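Local coordinates for 16 kDa salivary peptide (PDB 7KCG), which is of unknown function but adopts a beta-trefoil fold like that of ricin-type lectins and may bind sugars as a mosquito salivary protein, at residues Gly103-Phe117 and Ala127-Ile140. Numbering follows the deposited sequence.
Sequences GYFHIKNVKFSHCLF and AYESCDTAKYEWRI
Phe117 and Trp138 bring together the last strands of this beta-trefoil, where the hairpin of strands 115-118 and 125-128 folds back over the pairing of strand 104-109 with strand 138-142. Phe117 meets three side chains of 127-140. With chi1 at 160° its CG lies anti to the backbone N, and the ring enters an aromatic cluster with Tyr128 and Tyr136. Tyr128 turns its edge to the Phe117 face in an offset edge-to-face pair, planes at 90° and centroids 5.2 Å apart. Phe117 CD2 rests over one face of Tyr136, near the rim, while the ring planes incline at 45°. The aliphatic chain of Lys135 runs alongside, its CD 3.4 Å from Phe117 CE2. One face of the Trp138 indole is covered by two aliphatic side chains: Ile107 CD1 over the five-membered ring and Leu116 CD2 over the six-membered ring, both in CH-pi contact. Strand 12-16 adds Ile14 and Asn16 to the surroundings of this indole. Paired backbone bonds join Phe105 to Trp138 and Cys115 to Tyr128, so the second segment is stitched to both strands of the first. The Cys115-Cys131 disulfide ties the loop after Tyr128 back to strand 115-118, and Cys131 SG also lies over one face of His106, 3.8 Å from its ring centroid. A water accepts from Ile107 N and lies 2.9 Å from Leu116 O and 2.7 Å from Tyr136 O. Leu116 O also receives Trp138 NE1 at 3.0 Å; the oxygen lies in the indole plane, but the donor stands well above the carbonyl plane.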
loop_
_atom_site.group_PDB
_atom_site.type_symbol
_atom_site.label_atom_id
_atom_site.label_comp_id
_atom_site.label_asym_id
_atom_site.label_seq_id
_atom_site.Cartn_x
_atom_site.Cartn_y
_atom_site.Cartn_z
ATOM N N GLY A 103 8.228 -3.947 -13.747
ATOM C CA GLY A 103 7.789 -4.673 -12.572
ATOM C C GLY A 103 7.407 -3.818 -11.379
ATOM O O GLY A 103 6.861 -4.357 -10.403
ATOM N N TYR A 104 7.677 -2.512 -11.403
ATOM C CA TYR A 104 7.315 -1.638 -10.295
ATOM C C TYR A 104 6.061 -0.842 -10.628
ATOM O O TYR A 104 5.852 -0.423 -11.771
ATOM C CB TYR A 104 8.447 -0.678 -9.937
ATOM C CG TYR A 104 9.667 -1.364 -9.383
ATOM C CD1 TYR A 104 9.777 -1.625 -8.027
ATOM C CD2 TYR A 104 10.712 -1.763 -10.221
ATOM C CE1 TYR A 104 10.888 -2.260 -7.503
ATOM C CE2 TYR A 104 11.844 -2.396 -9.705
ATOM C CZ TYR A 104 11.921 -2.634 -8.339
ATOM O OH TYR A 104 13.018 -3.258 -7.800
ATOM N N PHE A 105 5.230 -0.625 -9.616
ATOM C CA PHE A 105 3.975 0.079 -9.780
ATOM C C PHE A 105 3.922 1.274 -8.837
ATOM O O PHE A 105 4.569 1.291 -7.794
ATOM C CB PHE A 105 2.769 -0.841 -9.490
ATOM C CG PHE A 105 2.692 -2.040 -10.395
ATOM C CD1 PHE A 105 3.461 -3.172 -10.144
ATOM C CD2 PHE A 105 1.854 -2.030 -11.493
ATOM C CE1 PHE A 105 3.396 -4.278 -10.996
ATOM C CE2 PHE A 105 1.779 -3.140 -12.351
ATOM C CZ PHE A 105 2.548 -4.259 -12.097
ATOM N N HIS A 106 3.165 2.285 -9.253
ATOM C CA HIS A 106 2.676 3.336 -8.383
ATOM C C HIS A 106 1.339 2.885 -7.799
ATOM O O HIS A 106 0.508 2.309 -8.504
ATOM C CB HIS A 106 2.514 4.633 -9.183
ATOM C CG HIS A 106 3.809 5.198 -9.691
ATOM N ND1 HIS A 106 4.003 5.559 -11.009
ATOM C CD2 HIS A 106 4.975 5.469 -9.053
ATOM C CE1 HIS A 106 5.227 6.034 -11.157
ATOM N NE2 HIS A 106 5.837 5.990 -9.986
ATOM N N ILE A 107 1.139 3.130 -6.506
ATOM C CA ILE A 107 -0.104 2.777 -5.818
ATOM C C ILE A 107 -0.714 4.091 -5.354
ATOM O O ILE A 107 -0.194 4.715 -4.425
ATOM C CB ILE A 107 0.150 1.834 -4.633
ATOM C CG1 ILE A 107 0.887 0.585 -5.099
ATOM C CG2 ILE A 107 -1.165 1.463 -3.953
ATOM C CD1 ILE A 107 1.632 -0.215 -4.020
ATOM N N LYS A 108 -1.770 4.544 -6.026
ATOM C CA LYS A 108 -2.296 5.892 -5.835
ATOM C C LYS A 108 -3.687 5.848 -5.211
ATOM O O LYS A 108 -4.585 5.188 -5.736
ATOM C CB LYS A 108 -2.356 6.642 -7.164
ATOM C CG LYS A 108 -2.784 8.082 -7.023
ATOM C CD LYS A 108 -3.047 8.695 -8.384
ATOM C CE LYS A 108 -1.981 9.707 -8.727
ATOM N NZ LYS A 108 -2.601 10.937 -9.295
ATOM N N ASN A 109 -3.873 6.585 -4.124
ATOM C CA ASN A 109 -5.162 6.586 -3.440
ATOM C C ASN A 109 -6.222 7.301 -4.267
ATOM O O ASN A 109 -5.983 8.394 -4.789
ATOM C CB ASN A 109 -5.019 7.253 -2.080
ATOM C CG ASN A 109 -6.207 7.010 -1.204
ATOM O OD1 ASN A 109 -7.048 7.890 -1.025
ATOM N ND2 ASN A 109 -6.295 5.805 -0.654
ATOM N N VAL A 110 -7.401 6.687 -4.384
ATOM C CA VAL A 110 -8.466 7.263 -5.202
ATOM C C VAL A 110 -8.995 8.542 -4.559
ATOM O O VAL A 110 -9.099 9.589 -5.209
ATOM C CB VAL A 110 -9.595 6.236 -5.407
ATOM C CG1 VAL A 110 -10.847 6.911 -5.959
ATOM C CG2 VAL A 110 -9.139 5.097 -6.304
ATOM N N LYS A 111 -9.327 8.469 -3.268
ATOM C CA LYS A 111 -9.911 9.609 -2.571
ATOM C C LYS A 111 -8.965 10.803 -2.562
ATOM O O LYS A 111 -9.371 11.935 -2.849
ATOM C CB LYS A 111 -10.276 9.201 -1.144
ATOM C CG LYS A 111 -10.970 10.285 -0.319
ATOM C CD LYS A 111 -11.203 9.791 1.094
ATOM C CE LYS A 111 -11.877 10.850 1.956
ATOM N NZ LYS A 111 -12.021 10.371 3.355
ATOM N N PHE A 112 -7.696 10.573 -2.239
ATOM C CA PHE A 112 -6.783 11.674 -1.952
ATOM C C PHE A 112 -5.816 11.989 -3.083
ATOM O O PHE A 112 -5.124 13.011 -3.008
ATOM C CB PHE A 112 -5.980 11.375 -0.692
ATOM C CG PHE A 112 -6.775 11.491 0.582
ATOM C CD1 PHE A 112 -7.181 12.729 1.044
ATOM C CD2 PHE A 112 -7.098 10.368 1.320
ATOM C CE1 PHE A 112 -7.897 12.842 2.216
ATOM C CE2 PHE A 112 -7.819 10.476 2.503
ATOM C CZ PHE A 112 -8.214 11.712 2.949
ATOM N N SER A 113 -5.727 11.128 -4.099
ATOM C CA SER A 113 -4.790 11.297 -5.218
ATOM C C SER A 113 -3.338 11.355 -4.743
ATOM O O SER A 113 -2.540 12.156 -5.232
ATOM C CB SER A 113 -5.138 12.535 -6.052
ATOM O OG SER A 113 -6.406 12.415 -6.667
ATOM N N HIS A 114 -2.982 10.482 -3.804
ATOM C CA HIS A 114 -1.636 10.413 -3.250
ATOM C C HIS A 114 -1.041 9.040 -3.508
ATOM O O HIS A 114 -1.741 8.024 -3.431
ATOM C CB HIS A 114 -1.634 10.677 -1.741
ATOM C CG HIS A 114 -2.011 12.072 -1.365
ATOM N ND1 HIS A 114 -2.357 12.427 -0.077
ATOM C CD2 HIS A 114 -2.095 13.203 -2.103
ATOM C CE1 HIS A 114 -2.640 13.716 -0.041
ATOM N NE2 HIS A 114 -2.491 14.210 -1.258
ATOM N N CYS A 115 0.250 9.002 -3.821
ATOM C CA CYS A 115 0.929 7.740 -4.055
ATOM C C CYS A 115 1.610 7.288 -2.774
ATOM O O CYS A 115 2.288 8.078 -2.109
ATOM C CB CYS A 115 1.956 7.856 -5.184
ATOM S SG CYS A 115 1.232 8.082 -6.813
ATOM N N LEU A 116 1.456 6.006 -2.458
ATOM C CA LEU A 116 2.152 5.412 -1.328
ATOM C C LEU A 116 3.653 5.650 -1.463
ATOM O O LEU A 116 4.224 5.539 -2.556
ATOM C CB LEU A 116 1.847 3.916 -1.287
ATOM C CG LEU A 116 1.808 3.150 0.024
ATOM C CD1 LEU A 116 0.587 3.585 0.850
ATOM C CD2 LEU A 116 1.739 1.661 -0.293
ATOM N N PHE A 117 4.288 5.987 -0.345
ATOM C CA PHE A 117 5.640 6.525 -0.377
ATOM C C PHE A 117 6.334 6.169 0.927
ATOM O O PHE A 117 5.687 6.026 1.968
ATOM C CB PHE A 117 5.571 8.049 -0.614
ATOM C CG PHE A 117 6.809 8.815 -0.207
ATOM C CD1 PHE A 117 6.988 9.238 1.108
ATOM C CD2 PHE A 117 7.756 9.173 -1.154
ATOM C CE1 PHE A 117 8.117 9.957 1.478
ATOM C CE2 PHE A 117 8.885 9.904 -0.791
ATOM C CZ PHE A 117 9.063 10.292 0.527
ATOM N N ALA A 127 1.837 8.925 2.035
ATOM C CA ALA A 127 1.402 9.084 0.659
ATOM C C ALA A 127 1.499 10.558 0.309
ATOM O O ALA A 127 1.063 11.407 1.086
ATOM C CB ALA A 127 -0.025 8.555 0.455
ATOM N N TYR A 128 2.089 10.852 -0.844
ATOM C CA TYR A 128 2.250 12.243 -1.307
ATOM C C TYR A 128 1.912 12.307 -2.795
ATOM O O TYR A 128 1.868 11.260 -3.424
ATOM C CB TYR A 128 3.668 12.719 -1.000
ATOM C CG TYR A 128 4.037 12.858 0.453
ATOM C CD1 TYR A 128 3.705 13.988 1.179
ATOM C CD2 TYR A 128 4.754 11.868 1.096
ATOM C CE1 TYR A 128 4.062 14.120 2.508
ATOM C CE2 TYR A 128 5.117 11.983 2.424
ATOM C CZ TYR A 128 4.771 13.113 3.135
ATOM O OH TYR A 128 5.139 13.214 4.443
ATOM N N GLU A 129 1.778 13.500 -3.361
ATOM C CA GLU A 129 1.297 13.635 -4.755
ATOM C C GLU A 129 2.398 13.519 -5.807
ATOM O O GLU A 129 2.045 13.306 -6.962
ATOM C CB GLU A 129 0.619 14.990 -4.905
ATOM C CG GLU A 129 1.231 16.071 -4.038
ATOM C CD GLU A 129 1.134 17.472 -4.615
ATOM O OE1 GLU A 129 0.007 17.921 -4.889
ATOM O OE2 GLU A 129 2.186 18.113 -4.782
ATOM N N SER A 130 3.667 13.609 -5.421
ATOM C CA SER A 130 4.769 13.655 -6.418
ATOM C C SER A 130 4.809 12.438 -7.338
ATOM O O SER A 130 4.816 12.662 -8.555
ATOM C CB SER A 130 6.082 13.920 -5.753
ATOM N N CYS A 131 4.882 11.222 -6.791
ATOM C CA CYS A 131 4.824 9.977 -7.603
ATOM C C CYS A 131 5.812 10.063 -8.759
ATOM O O CYS A 131 5.380 9.853 -9.892
ATOM C CB CYS A 131 3.411 9.762 -8.114
ATOM S SG CYS A 131 2.861 8.046 -8.012
ATOM N N ASP A 132 7.095 10.283 -8.467
ATOM C CA ASP A 132 8.065 10.561 -9.559
ATOM C C ASP A 132 9.452 9.981 -9.297
ATOM O O ASP A 132 10.304 10.157 -10.174
ATOM C CB ASP A 132 8.207 12.069 -9.791
ATOM C CG ASP A 132 8.548 12.906 -8.570
ATOM O OD1 ASP A 132 8.520 12.374 -7.450
ATOM O OD2 ASP A 132 8.840 14.096 -8.756
ATOM N N THR A 133 9.681 9.353 -8.142
ATOM C CA THR A 133 10.982 8.782 -7.813
ATOM C C THR A 133 10.818 7.330 -7.363
ATOM O O THR A 133 9.704 6.806 -7.260
ATOM C CB THR A 133 11.683 9.605 -6.728
ATOM O OG1 THR A 133 11.076 9.334 -5.459
ATOM C CG2 THR A 133 11.551 11.083 -7.023
ATOM N N ALA A 134 11.954 6.684 -7.072
ATOM C CA ALA A 134 11.933 5.297 -6.618
ATOM C C ALA A 134 11.217 5.121 -5.284
ATOM O O ALA A 134 10.784 4.006 -4.977
ATOM C CB ALA A 134 13.354 4.752 -6.501
ATOM N N LYS A 135 11.114 6.180 -4.474
ATOM C CA LYS A 135 10.449 6.084 -3.177
ATOM C C LYS A 135 8.968 5.771 -3.316
ATOM O O LYS A 135 8.344 5.326 -2.344
ATOM C CB LYS A 135 10.616 7.392 -2.398
ATOM C CG LYS A 135 12.063 7.928 -2.339
ATOM C CD LYS A 135 12.085 9.412 -1.937
ATOM C CE LYS A 135 13.442 10.066 -2.205
ATOM N NZ LYS A 135 13.466 11.519 -1.825
ATOM N N TYR A 136 8.400 6.027 -4.487
ATOM C CA TYR A 136 6.993 5.811 -4.793
ATOM C C TYR A 136 6.741 4.503 -5.532
ATOM O O TYR A 136 5.594 4.222 -5.889
ATOM C CB TYR A 136 6.464 6.974 -5.648
ATOM C CG TYR A 136 6.490 8.320 -4.958
ATOM C CD1 TYR A 136 7.602 9.151 -5.044
ATOM C CD2 TYR A 136 5.397 8.765 -4.232
ATOM C CE1 TYR A 136 7.624 10.388 -4.408
ATOM C CE2 TYR A 136 5.408 10.002 -3.595
ATOM C CZ TYR A 136 6.526 10.808 -3.687
ATOM O OH TYR A 136 6.541 12.034 -3.055
ATOM N N GLU A 137 7.773 3.713 -5.803
ATOM C CA GLU A 137 7.655 2.597 -6.730
ATOM C C GLU A 137 7.634 1.297 -5.946
ATOM O O GLU A 137 8.420 1.117 -5.014
ATOM C CB GLU A 137 8.803 2.622 -7.756
ATOM C CG GLU A 137 8.703 3.843 -8.675
ATOM C CD GLU A 137 9.848 3.937 -9.676
ATOM O OE1 GLU A 137 10.926 3.394 -9.385
ATOM O OE2 GLU A 137 9.659 4.558 -10.742
ATOM N N TRP A 138 6.716 0.406 -6.310
ATOM C CA TRP A 138 6.455 -0.801 -5.540
ATOM C C TRP A 138 6.446 -2.024 -6.434
ATOM O O TRP A 138 5.737 -2.053 -7.455
ATOM C CB TRP A 138 5.114 -0.687 -4.800
ATOM C CG TRP A 138 5.050 0.504 -3.927
ATOM C CD1 TRP A 138 4.737 1.774 -4.303
ATOM C CD2 TRP A 138 5.333 0.557 -2.520
ATOM N NE1 TRP A 138 4.803 2.623 -3.207
ATOM C CE2 TRP A 138 5.156 1.891 -2.106
ATOM C CE3 TRP A 138 5.705 -0.400 -1.570
ATOM C CZ2 TRP A 138 5.330 2.297 -0.771
ATOM C CZ3 TRP A 138 5.880 0.007 -0.248
ATOM C CH2 TRP A 138 5.700 1.337 0.128
ATOM N N ARG A 139 7.184 -3.057 -6.023
ATOM C CA ARG A 139 7.189 -4.329 -6.738
ATOM C C ARG A 139 6.118 -5.245 -6.156
ATOM O O ARG A 139 6.165 -5.581 -4.970
ATOM C CB ARG A 139 8.559 -5.007 -6.672
ATOM C CG ARG A 139 8.609 -6.320 -7.476
ATOM C CD ARG A 139 10.034 -6.863 -7.612
ATOM N NE ARG A 139 10.347 -7.887 -6.611
ATOM C CZ ARG A 139 11.563 -8.106 -6.101
ATOM N NH1 ARG A 139 12.601 -7.363 -6.480
ATOM N NH2 ARG A 139 11.741 -9.063 -5.196
ATOM N N ILE A 140 5.177 -5.667 -6.996
ATOM C CA ILE A 140 4.022 -6.455 -6.572
ATOM C C ILE A 140 4.122 -7.820 -7.237
ATOM O O ILE A 140 4.022 -7.922 -8.465
ATOM C CB ILE A 140 2.699 -5.764 -6.930
ATOM C CG1 ILE A 140 2.627 -4.398 -6.243
ATOM C CG2 ILE A 140 1.522 -6.646 -6.551
ATOM C CD1 ILE A 140 1.417 -3.572 -6.631
HETATM O O HOH W 1 3.086 4.727 -5.047
#